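Local coordinates for protein enoyl-CoA hydratase carB homologue (Streptomyces cattleya, PDB 5O34) that probably acts as a crotonase-type lyase of the enoyl-CoA hydratase family, resembling carboxymethylproline synthase CarB, in the biosynthesis of the antibiotic thienamycin, at residues N122-A136 / V260-H274. Sequence-based numbering, arbitrary orientation.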
ATOM      1  N   ASN A 122     -14.751 -24.255 -11.207  1.00 90.93           N
ATOM      2  CA  ASN A 122     -14.081 -24.611  -9.951  1.00 89.36           C
ATOM      3  C   ASN A 122     -12.675 -25.159 -10.176  1.00 90.39           C
ATOM      4  O   ASN A 122     -11.773 -24.889  -9.382  1.00 90.02           O
ATOM      5  CB  ASN A 122     -14.930 -25.594  -9.135  1.00 88.86           C
ATOM      6  CG  ASN A 122     -16.067 -24.968  -8.349  1.00 95.43           C
ATOM      7  OD1 ASN A 122     -16.446 -23.800  -8.534  1.00 85.01           O
ATOM      8  ND2 ASN A 122     -16.650 -25.748  -7.453  1.00 84.47           N
ATOM      9  N   ALA A 123     -12.492 -25.911 -11.268  1.00 85.72           N
ATOM     10  CA  ALA A 123     -11.209 -26.488 -11.652  1.00 84.31           C
ATOM     11  C   ALA A 123     -10.314 -25.431 -12.309  1.00 84.35           C
ATOM     12  O   ALA A 123      -9.091 -25.525 -12.189  1.00 82.94           O
ATOM     13  CB  ALA A 123     -11.428 -27.665 -12.579  1.00 84.98           C
ATOM     14  N   TRP A 124     -10.929 -24.416 -12.973  1.00 79.52           N
ATOM     15  CA  TRP A 124     -10.228 -23.275 -13.584  1.00 79.67           C
ATOM     16  C   TRP A 124      -9.545 -22.489 -12.459  1.00 79.48           C
ATOM     17  O   TRP A 124      -8.323 -22.334 -12.491  1.00 79.65           O
ATOM     18  CB  TRP A 124     -11.188 -22.384 -14.426  1.00 79.93           C
ATOM     19  CG  TRP A 124     -10.620 -21.070 -14.926  1.00 82.73           C
ATOM     20  CD1 TRP A 124      -9.353 -20.841 -15.383  1.00 85.96           C
ATOM     21  CD2 TRP A 124     -11.342 -19.835 -15.116  1.00 83.70           C
ATOM     22  NE1 TRP A 124      -9.214 -19.524 -15.764  1.00 86.43           N
ATOM     23  CE2 TRP A 124     -10.421 -18.884 -15.615  1.00 88.62           C
ATOM     24  CE3 TRP A 124     -12.677 -19.436 -14.898  1.00 85.88           C
ATOM     25  CZ2 TRP A 124     -10.793 -17.556 -15.905  1.00 88.68           C
ATOM     26  CZ3 TRP A 124     -13.042 -18.121 -15.177  1.00 88.10           C
ATOM     27  CH2 TRP A 124     -12.110 -17.198 -15.679  1.00 88.93           C
ATOM     28  N   ILE A 125     -10.323 -22.114 -11.420  1.00 71.81           N
ATOM     29  CA  ILE A 125      -9.887 -21.385 -10.224  1.00 69.94           C
ATOM     30  C   ILE A 125      -8.722 -22.102  -9.512  1.00 70.27           C
ATOM     31  O   ILE A 125      -7.713 -21.457  -9.223  1.00 69.35           O
ATOM     32  CB  ILE A 125     -11.097 -21.072  -9.282  1.00 72.83           C
ATOM     33  CG1 ILE A 125     -12.155 -20.152  -9.960  1.00 73.53           C
ATOM     34  CG2 ILE A 125     -10.670 -20.527  -7.915  1.00 72.84           C
ATOM     35  CD1 ILE A 125     -11.661 -18.752 -10.590  1.00 83.16           C
ATOM     36  N   ASP A 126      -8.841 -23.425  -9.284  1.00 65.43           N
ATOM     37  CA  ASP A 126      -7.790 -24.229  -8.649  1.00 64.61           C
ATOM     38  C   ASP A 126      -6.463 -24.184  -9.409  1.00 65.77           C
ATOM     39  O   ASP A 126      -5.419 -24.091  -8.770  1.00 65.16           O
ATOM     40  CB  ASP A 126      -8.242 -25.680  -8.413  1.00 66.89           C
ATOM     41  CG  ASP A 126      -9.133 -25.873  -7.197  1.00 80.61           C
ATOM     42  OD1 ASP A 126      -8.782 -25.351  -6.106  1.00 82.18           O
ATOM     43  OD2 ASP A 126     -10.159 -26.580  -7.320  1.00 85.21           O
ATOM     44  N   ASP A 127      -6.494 -24.207 -10.756  1.00 61.68           N
ATOM     45  CA  ASP A 127      -5.269 -24.132 -11.572  1.00 61.71           C
ATOM     46  C   ASP A 127      -4.657 -22.724 -11.530  1.00 64.37           C
ATOM     47  O   ASP A 127      -3.437 -22.593 -11.387  1.00 63.38           O
ATOM     48  CB  ASP A 127      -5.517 -24.605 -13.021  1.00 63.62           C
ATOM     49  CG  ASP A 127      -5.834 -26.089 -13.142  1.00 72.04           C
ATOM     50  OD1 ASP A 127      -5.289 -26.886 -12.336  1.00 72.06           O
ATOM     51  OD2 ASP A 127      -6.602 -26.459 -14.060  1.00 78.10           O
ATOM     52  N   ILE A 128      -5.523 -21.681 -11.610  1.00 60.94           N
ATOM     53  CA  ILE A 128      -5.212 -20.245 -11.521  1.00 60.86           C
ATOM     54  C   ILE A 128      -4.504 -19.954 -10.203  1.00 61.15           C
ATOM     55  O   ILE A 128      -3.418 -19.363 -10.192  1.00 60.71           O
ATOM     56  CB  ILE A 128      -6.543 -19.427 -11.670  1.00 65.10           C
ATOM     57  CG1 ILE A 128      -7.056 -19.511 -13.102  1.00 67.24           C
ATOM     58  CG2 ILE A 128      -6.382 -17.949 -11.246  1.00 65.53           C
ATOM     59  CD1 ILE A 128      -6.224 -18.720 -14.082  1.00 79.04           C
ATOM     60  N   THR A 129      -5.127 -20.408  -9.082  1.00 54.50           N
ATOM     61  CA  THR A 129      -4.614 -20.236  -7.727  1.00 52.87           C
ATOM     62  C   THR A 129      -3.272 -20.932  -7.576  1.00 54.85           C
ATOM     63  O   THR A 129      -2.346 -20.329  -7.043  1.00 54.36           O
ATOM     64  CB  THR A 129      -5.652 -20.686  -6.663  1.00 55.48           C
ATOM     65  OG1 THR A 129      -6.935 -20.139  -6.967  1.00 54.59           O
ATOM     66  CG2 THR A 129      -5.257 -20.277  -5.247  1.00 51.90           C
ATOM     67  N   ASP A 130      -3.146 -22.160  -8.106  1.00 51.27           N
ATOM     68  CA  ASP A 130      -1.898 -22.933  -8.060  1.00 50.91           C
ATOM     69  C   ASP A 130      -0.795 -22.256  -8.867  1.00 51.35           C
ATOM     70  O   ASP A 130       0.354 -22.271  -8.433  1.00 51.32           O
ATOM     71  CB  ASP A 130      -2.114 -24.406  -8.477  1.00 53.12           C
ATOM     72  CG  ASP A 130      -2.938 -25.250  -7.498  1.00 64.94           C
ATOM     73  OD1 ASP A 130      -3.528 -24.670  -6.547  1.00 65.71           O
ATOM     74  OD2 ASP A 130      -3.018 -26.484  -7.699  1.00 70.57           O
ATOM     75  N   LEU A 131      -1.156 -21.593  -9.986  1.00 45.45           N
ATOM     76  CA  LEU A 131      -0.204 -20.836 -10.795  1.00 45.19           C
ATOM     77  C   LEU A 131       0.242 -19.567 -10.059  1.00 48.45           C
ATOM     78  O   LEU A 131       1.447 -19.368  -9.901  1.00 47.68           O
ATOM     79  CB  LEU A 131      -0.752 -20.515 -12.207  1.00 45.21           C
ATOM     80  CG  LEU A 131       0.101 -19.572 -13.095  1.00 49.63           C
ATOM     81  CD1 LEU A 131       1.495 -20.117 -13.330  1.00 49.41           C
ATOM     82  CD2 LEU A 131      -0.582 -19.291 -14.412  1.00 51.21           C
ATOM     83  N   TYR A 132      -0.716 -18.742  -9.565  1.00 44.13           N
ATOM     84  CA  TYR A 132      -0.370 -17.505  -8.848  1.00 43.84           C
ATOM     85  C   TYR A 132       0.435 -17.776  -7.579  1.00 49.29           C
ATOM     86  O   TYR A 132       1.407 -17.061  -7.316  1.00 48.41           O
ATOM     87  CB  TYR A 132      -1.606 -16.646  -8.537  1.00 44.17           C
ATOM     88  CG  TYR A 132      -2.438 -16.235  -9.734  1.00 44.02           C
ATOM     89  CD1 TYR A 132      -1.873 -16.134 -11.009  1.00 46.16           C
ATOM     90  CD2 TYR A 132      -3.769 -15.867  -9.584  1.00 43.69           C
ATOM     91  CE1 TYR A 132      -2.630 -15.729 -12.110  1.00 44.33           C
ATOM     92  CE2 TYR A 132      -4.525 -15.430 -10.672  1.00 44.10           C
ATOM     93  CZ  TYR A 132      -3.956 -15.385 -11.934  1.00 48.62           C
ATOM     94  OH  TYR A 132      -4.716 -15.023 -13.014  1.00 51.72           O
ATOM     95  N   THR A 133       0.066 -18.833  -6.819  1.00 46.89           N
ATOM     96  CA  THR A 133       0.778 -19.190  -5.589  1.00 46.77           C
ATOM     97  C   THR A 133       2.188 -19.686  -5.858  1.00 52.99           C
ATOM     98  O   THR A 133       3.081 -19.315  -5.095  1.00 53.44           O
ATOM     99  CB  THR A 133      -0.008 -20.161  -4.681  1.00 49.76           C
ATOM    100  OG1 THR A 133      -0.428 -21.313  -5.417  1.00 50.97           O
ATOM    101  CG2 THR A 133      -1.205 -19.492  -3.998  1.00 43.20           C
ATOM    102  N   THR A 134       2.417 -20.480  -6.938  1.00 50.75           N
ATOM    103  CA  THR A 134       3.760 -21.012  -7.233  1.00 50.67           C
ATOM    104  C   THR A 134       4.699 -19.876  -7.721  1.00 53.74           C
ATOM    105  O   THR A 134       5.779 -19.717  -7.148  1.00 54.12           O
ATOM    106  CB  THR A 134       3.721 -22.272  -8.146  1.00 64.28           C
ATOM    107  OG1 THR A 134       5.003 -22.897  -8.146  1.00 68.23           O
ATOM    108  CG2 THR A 134       3.348 -21.968  -9.581  1.00 66.93           C
ATOM    109  N   VAL A 135       4.262 -19.054  -8.705  1.00 49.48           N
ATOM    110  CA  VAL A 135       5.044 -17.924  -9.235  1.00 49.16           C
ATOM    111  C   VAL A 135       5.535 -17.015  -8.084  1.00 53.60           C
ATOM    112  O   VAL A 135       6.690 -16.591  -8.093  1.00 53.62           O
ATOM    113  CB  VAL A 135       4.266 -17.130 -10.325  1.00 52.73           C
ATOM    114  CG1 VAL A 135       5.022 -15.871 -10.761  1.00 52.36           C
ATOM    115  CG2 VAL A 135       3.974 -18.011 -11.537  1.00 52.29           C
ATOM    116  N   ALA A 136       4.669 -16.772  -7.081  1.00 49.21           N
ATOM    117  CA  ALA A 136       4.958 -15.949  -5.905  1.00 48.57           C
ATOM    118  C   ALA A 136       5.683 -16.699  -4.773  1.00 52.48           C
ATOM    119  O   ALA A 136       6.385 -16.058  -3.986  1.00 50.71           O
ATOM    120  CB  ALA A 136       3.671 -15.333  -5.379  1.00 49.16           C
ATOM    121  N   VAL A 260       1.335 -14.639  -0.747  1.00 45.72           N
ATOM    122  CA  VAL A 260       0.962 -16.028  -1.055  1.00 45.80           C
ATOM    123  C   VAL A 260      -0.271 -16.437  -0.206  1.00 50.26           C
ATOM    124  O   VAL A 260      -1.208 -17.037  -0.743  1.00 50.29           O
ATOM    125  CB  VAL A 260       2.162 -17.005  -0.868  1.00 49.22           C
ATOM    126  CG1 VAL A 260       1.734 -18.464  -1.021  1.00 48.24           C
ATOM    127  CG2 VAL A 260       3.307 -16.674  -1.830  1.00 48.96           C
ATOM    128  N   ALA A 261      -0.277 -16.069   1.097  1.00 46.49           N
ATOM    129  CA  ALA A 261      -1.382 -16.359   2.025  1.00 46.49           C
ATOM    130  C   ALA A 261      -2.676 -15.669   1.561  1.00 50.39           C
ATOM    131  O   ALA A 261      -3.761 -16.250   1.664  1.00 49.58           O
ATOM    132  CB  ALA A 261      -1.019 -15.902   3.432  1.00 46.96           C
ATOM    133  N   GLY A 262      -2.525 -14.455   1.025  1.00 46.34           N
ATOM    134  CA  GLY A 262      -3.616 -13.657   0.494  1.00 46.00           C
ATOM    135  C   GLY A 262      -4.291 -14.327  -0.682  1.00 51.15           C
ATOM    136  O   GLY A 262      -5.521 -14.384  -0.731  1.00 51.34           O
ATOM    137  N   LEU A 263      -3.474 -14.859  -1.625  1.00 47.43           N
ATOM    138  CA  LEU A 263      -3.917 -15.586  -2.818  1.00 46.06           C
ATOM    139  C   LEU A 263      -4.642 -16.872  -2.437  1.00 50.97           C
ATOM    140  O   LEU A 263      -5.639 -17.213  -3.084  1.00 51.34           O
ATOM    141  CB  LEU A 263      -2.724 -15.919  -3.739  1.00 45.54           C
ATOM    142  CG  LEU A 263      -2.033 -14.764  -4.501  1.00 48.60           C
ATOM    143  CD1 LEU A 263      -0.693 -15.209  -5.022  1.00 47.51           C
ATOM    144  CD2 LEU A 263      -2.891 -14.252  -5.647  1.00 49.59           C
ATOM    145  N   GLU A 264      -4.148 -17.585  -1.391  1.00 47.17           N
ATOM    146  CA  GLU A 264      -4.744 -18.833  -0.889  1.00 47.08           C
ATOM    147  C   GLU A 264      -6.159 -18.650  -0.319  1.00 53.35           C
ATOM    148  O   GLU A 264      -7.000 -19.533  -0.485  1.00 54.03           O
ATOM    149  CB  GLU A 264      -3.835 -19.521   0.148  1.00 48.03           C
ATOM    150  CG  GLU A 264      -2.606 -20.204  -0.436  1.00 58.25           C
ATOM    151  CD  GLU A 264      -2.782 -21.435  -1.318  1.00 82.63           C
ATOM    152  OE1 GLU A 264      -1.740 -22.016  -1.707  1.00 80.67           O
ATOM    153  OE2 GLU A 264      -3.936 -21.817  -1.631  1.00 71.68           O
ATOM    154  N   ARG A 265      -6.420 -17.516   0.352  1.00 50.51           N
ATOM    155  CA  ARG A 265      -7.741 -17.207   0.897  1.00 51.08           C
ATOM    156  C   ARG A 265      -8.770 -16.904  -0.201  1.00 56.24           C
ATOM    157  O   ARG A 265      -9.961 -17.130   0.014  1.00 57.67           O
ATOM    158  CB  ARG A 265      -7.657 -16.040   1.881  1.00 52.50           C
ATOM    159  CG  ARG A 265      -7.415 -16.496   3.317  1.00 63.31           C
ATOM    160  CD  ARG A 265      -7.504 -15.349   4.296  1.00 69.58           C
ATOM    161  NE  ARG A 265      -6.448 -14.368   4.053  1.00 72.25           N
ATOM    162  CZ  ARG A 265      -5.274 -14.361   4.672  1.00 77.01           C
ATOM    163  NH1 ARG A 265      -5.000 -15.268   5.601  1.00 57.76           N
ATOM    164  NH2 ARG A 265      -4.367 -13.441   4.374  1.00 64.26           N
ATOM    165  N   ILE A 266      -8.311 -16.407  -1.371  1.00 52.46           N
ATOM    166  CA  ILE A 266      -9.155 -16.061  -2.525  1.00 51.97           C
ATOM    167  C   ILE A 266      -9.770 -17.307  -3.184  1.00 54.31           C
ATOM    168  O   ILE A 266     -10.864 -17.200  -3.727  1.00 54.22           O
ATOM    169  CB  ILE A 266      -8.417 -15.149  -3.585  1.00 54.91           C
ATOM    170  CG1 ILE A 266      -7.706 -13.910  -2.966  1.00 54.80           C
ATOM    171  CG2 ILE A 266      -9.330 -14.712  -4.746  1.00 55.76           C
ATOM    172  CD1 ILE A 266      -8.461 -13.083  -1.914  1.00 62.90           C
ATOM    173  N   ARG A 267      -9.067 -18.460  -3.159  1.00 50.19           N
ATOM    174  CA  ARG A 267      -9.488 -19.720  -3.792  1.00 50.66           C
ATOM    175  C   ARG A 267     -11.008 -19.987  -3.676  1.00 56.43           C
ATOM    176  O   ARG A 267     -11.710 -19.988  -4.693  1.00 56.15           O
ATOM    177  CB  ARG A 267      -8.654 -20.907  -3.272  1.00 49.34           C
ATOM    178  CG  ARG A 267      -8.824 -22.204  -4.075  1.00 55.64           C
ATOM    179  CD  ARG A 267      -8.155 -23.419  -3.420  1.00 53.50           C
ATOM    180  NE  ARG A 267      -6.695 -23.295  -3.330  1.00 54.36           N
ATOM    181  CZ  ARG A 267      -5.842 -23.649  -4.291  1.00 65.21           C
ATOM    182  NH1 ARG A 267      -6.290 -24.153  -5.434  1.00 51.66           N
ATOM    183  NH2 ARG A 267      -4.536 -23.483  -4.122  1.00 52.62           N
ATOM    184  N   ARG A 268     -11.510 -20.124  -2.444  1.00 55.02           N
ATOM    185  CA  ARG A 268     -12.923 -20.367  -2.152  1.00 55.98           C
ATOM    186  C   ARG A 268     -13.820 -19.177  -2.568  1.00 62.15           C
ATOM    187  O   ARG A 268     -14.884 -19.394  -3.149  1.00 62.22           O
ATOM    188  CB  ARG A 268     -13.080 -20.773  -0.671  1.00 56.50           C
ATOM    189  CG  ARG A 268     -14.374 -20.355   0.031  1.00 66.58           C
ATOM    190  CD  ARG A 268     -15.514 -21.346  -0.112  1.00 72.85           C
ATOM    191  NE  ARG A 268     -16.707 -20.872   0.601  1.00 77.47           N
ATOM    192  CZ  ARG A 268     -17.822 -21.577   0.767  1.00 90.25           C
ATOM    193  NH1 ARG A 268     -17.914 -22.812   0.289  1.00 78.98           N
ATOM    194  NH2 ARG A 268     -18.854 -21.053   1.422  1.00 76.48           N
ATOM    195  N   GLU A 269     -13.378 -17.938  -2.297  1.00 60.57           N
ATOM    196  CA  GLU A 269     -14.099 -16.703  -2.650  1.00 61.18           C
ATOM    197  C   GLU A 269     -14.314 -16.542  -4.167  1.00 65.71           C
ATOM    198  O   GLU A 269     -15.436 -16.269  -4.599  1.00 65.69           O
ATOM    199  CB  GLU A 269     -13.365 -15.472  -2.093  1.00 62.78           C
ATOM    200  CG  GLU A 269     -13.506 -15.280  -0.592  1.00 73.21           C
ATOM    201  CD  GLU A 269     -12.537 -14.322   0.083  1.00 89.53           C
ATOM    202  OE1 GLU A 269     -11.801 -13.593  -0.624  1.00 72.61           O
ATOM    203  OE2 GLU A 269     -12.515 -14.304   1.336  1.00 85.96           O
ATOM    204  N   ALA A 270     -13.241 -16.719  -4.966  1.00 63.16           N
ATOM    205  CA  ALA A 270     -13.250 -16.617  -6.435  1.00 63.37           C
ATOM    206  C   ALA A 270     -14.198 -17.637  -7.070  1.00 70.07           C
ATOM    207  O   ALA A 270     -14.837 -17.332  -8.079  1.00 70.13           O
ATOM    208  CB  ALA A 270     -11.844 -16.800  -6.988  1.00 63.62           C
ATOM    209  N   LYS A 271     -14.299 -18.837  -6.460  1.00 67.74           N
ATOM    210  CA  LYS A 271     -15.188 -19.914  -6.892  1.00 67.62           C
ATOM    211  C   LYS A 271     -16.653 -19.465  -6.853  1.00 74.67           C
ATOM    212  O   LYS A 271     -17.333 -19.534  -7.881  1.00 76.06           O
ATOM    213  CB  LYS A 271     -14.966 -21.174  -6.046  1.00 68.29           C
ATOM    214  CG  LYS A 271     -13.812 -22.020  -6.549  1.00 68.24           C
ATOM    215  CD  LYS A 271     -13.332 -23.005  -5.499  1.00 69.12           C
ATOM    216  CE  LYS A 271     -12.234 -23.881  -6.039  1.00 64.18           C
ATOM    217  NZ  LYS A 271     -11.765 -24.844  -5.020  1.00 63.26           N
ATOM    218  N   GLU A 272     -17.114 -18.949  -5.694  1.00 71.58           N
ATOM    219  CA  GLU A 272     -18.478 -18.441  -5.504  1.00 71.59           C
ATOM    220  C   GLU A 272     -18.812 -17.299  -6.483  1.00 76.98           C
ATOM    221  O   GLU A 272     -19.894 -17.293  -7.068  1.00 77.23           O
ATOM    222  CB  GLU A 272     -18.676 -17.956  -4.060  1.00 72.83           C
ATOM    223  CG  GLU A 272     -18.672 -19.059  -3.019  1.00 87.08           C
ATOM    224  CD  GLU A 272     -18.826 -18.546  -1.603  1.00114.80           C
ATOM    225  OE1 GLU A 272     -19.980 -18.442  -1.126  1.00114.33           O
ATOM    226  OE2 GLU A 272     -17.789 -18.221  -0.981  1.00110.65           O
ATOM    227  N   SER A 273     -17.867 -16.358  -6.670  1.00 73.82           N
ATOM    228  CA  SER A 273     -18.006 -15.171  -7.522  1.00 73.66           C
ATOM    229  C   SER A 273     -18.122 -15.446  -9.036  1.00 78.64           C
ATOM    230  O   SER A 273     -18.912 -14.773  -9.707  1.00 77.90           O
ATOM    231  CB  SER A 273     -16.871 -14.193  -7.253  1.00 75.74           C
ATOM    232  OG  SER A 273     -17.083 -13.446  -6.067  1.00 81.00           O
ATOM    233  N   HIS A 274     -17.336 -16.401  -9.574  1.00 75.64           N
ATOM    234  CA  HIS A 274     -17.386 -16.746 -10.999  1.00 92.51           C
ATOM    235  C   HIS A 274     -18.502 -17.754 -11.323  1.00109.87           C
ATOM    236  O   HIS A 274     -19.304 -18.113 -10.459  1.00 70.62           O
ATOM    237  CB  HIS A 274     -16.026 -17.257 -11.495  1.00 93.16           C
ATOM    238  CG  HIS A 274     -14.963 -16.202 -11.528  1.00 96.59           C
ATOM    239  ND1 HIS A 274     -14.701 -15.477 -12.674  1.00 98.44           N
ATOM    240  CD2 HIS A 274     -14.127 -15.784 -10.550  1.00 98.12           C
ATOM    241  CE1 HIS A 274     -13.719 -14.646 -12.360  1.00 97.65           C
ATOM    242  NE2 HIS A 274     -13.344 -14.792 -11.092  1.00 97.89           N
TER
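Arg-267 reaches Asp-126 and Asp-130 because its CG stands anti to the backbone N (chi1 -168°) and its chain then bends at chi3, while both aspartates hold CG anti to their carbonyl carbons. A guanidinium suits this place because its N-H groups can serve several acceptors in its own plane: NH1 of Arg-267 meets the anti lone pair of Asp-126 OD1 at 2.8 Å, and NH1 and NH2 together grip the single Asp-130 OD1. Arg-267 NH2 also bonds Glu-264 OE2 (3.1 Å), and CG2 of Thr-129 lies over one guanidinium face. The extended Lys-271 carries NZ to the syn side of Asp-126 OD1 (3.2 Å), tilted out of the carboxylate plane, with a weak bond to OD2; these salt bridges form one network. Helices 120-137 and 252-273 of the crotonase-type fold pack antiparallel (175°), helix 184-194 touching Thr-129 and Tyr-132. Apolar side chains suit the buried side: Ile-125 CG2 meets Ala-270 CB, and Leu-263 CD1 meets Tyr-132 CB at 3.9 Å. Trp-124 turns its edge to the face of His-274. Thr-129 OG1 bonds Ile-125 O within its own helix, satisfying a buried hydroxyl. Two cations among three carboxylates probably offset the repulsion among them and favour their ionised forms, which would tie the helices together along their more exposed side.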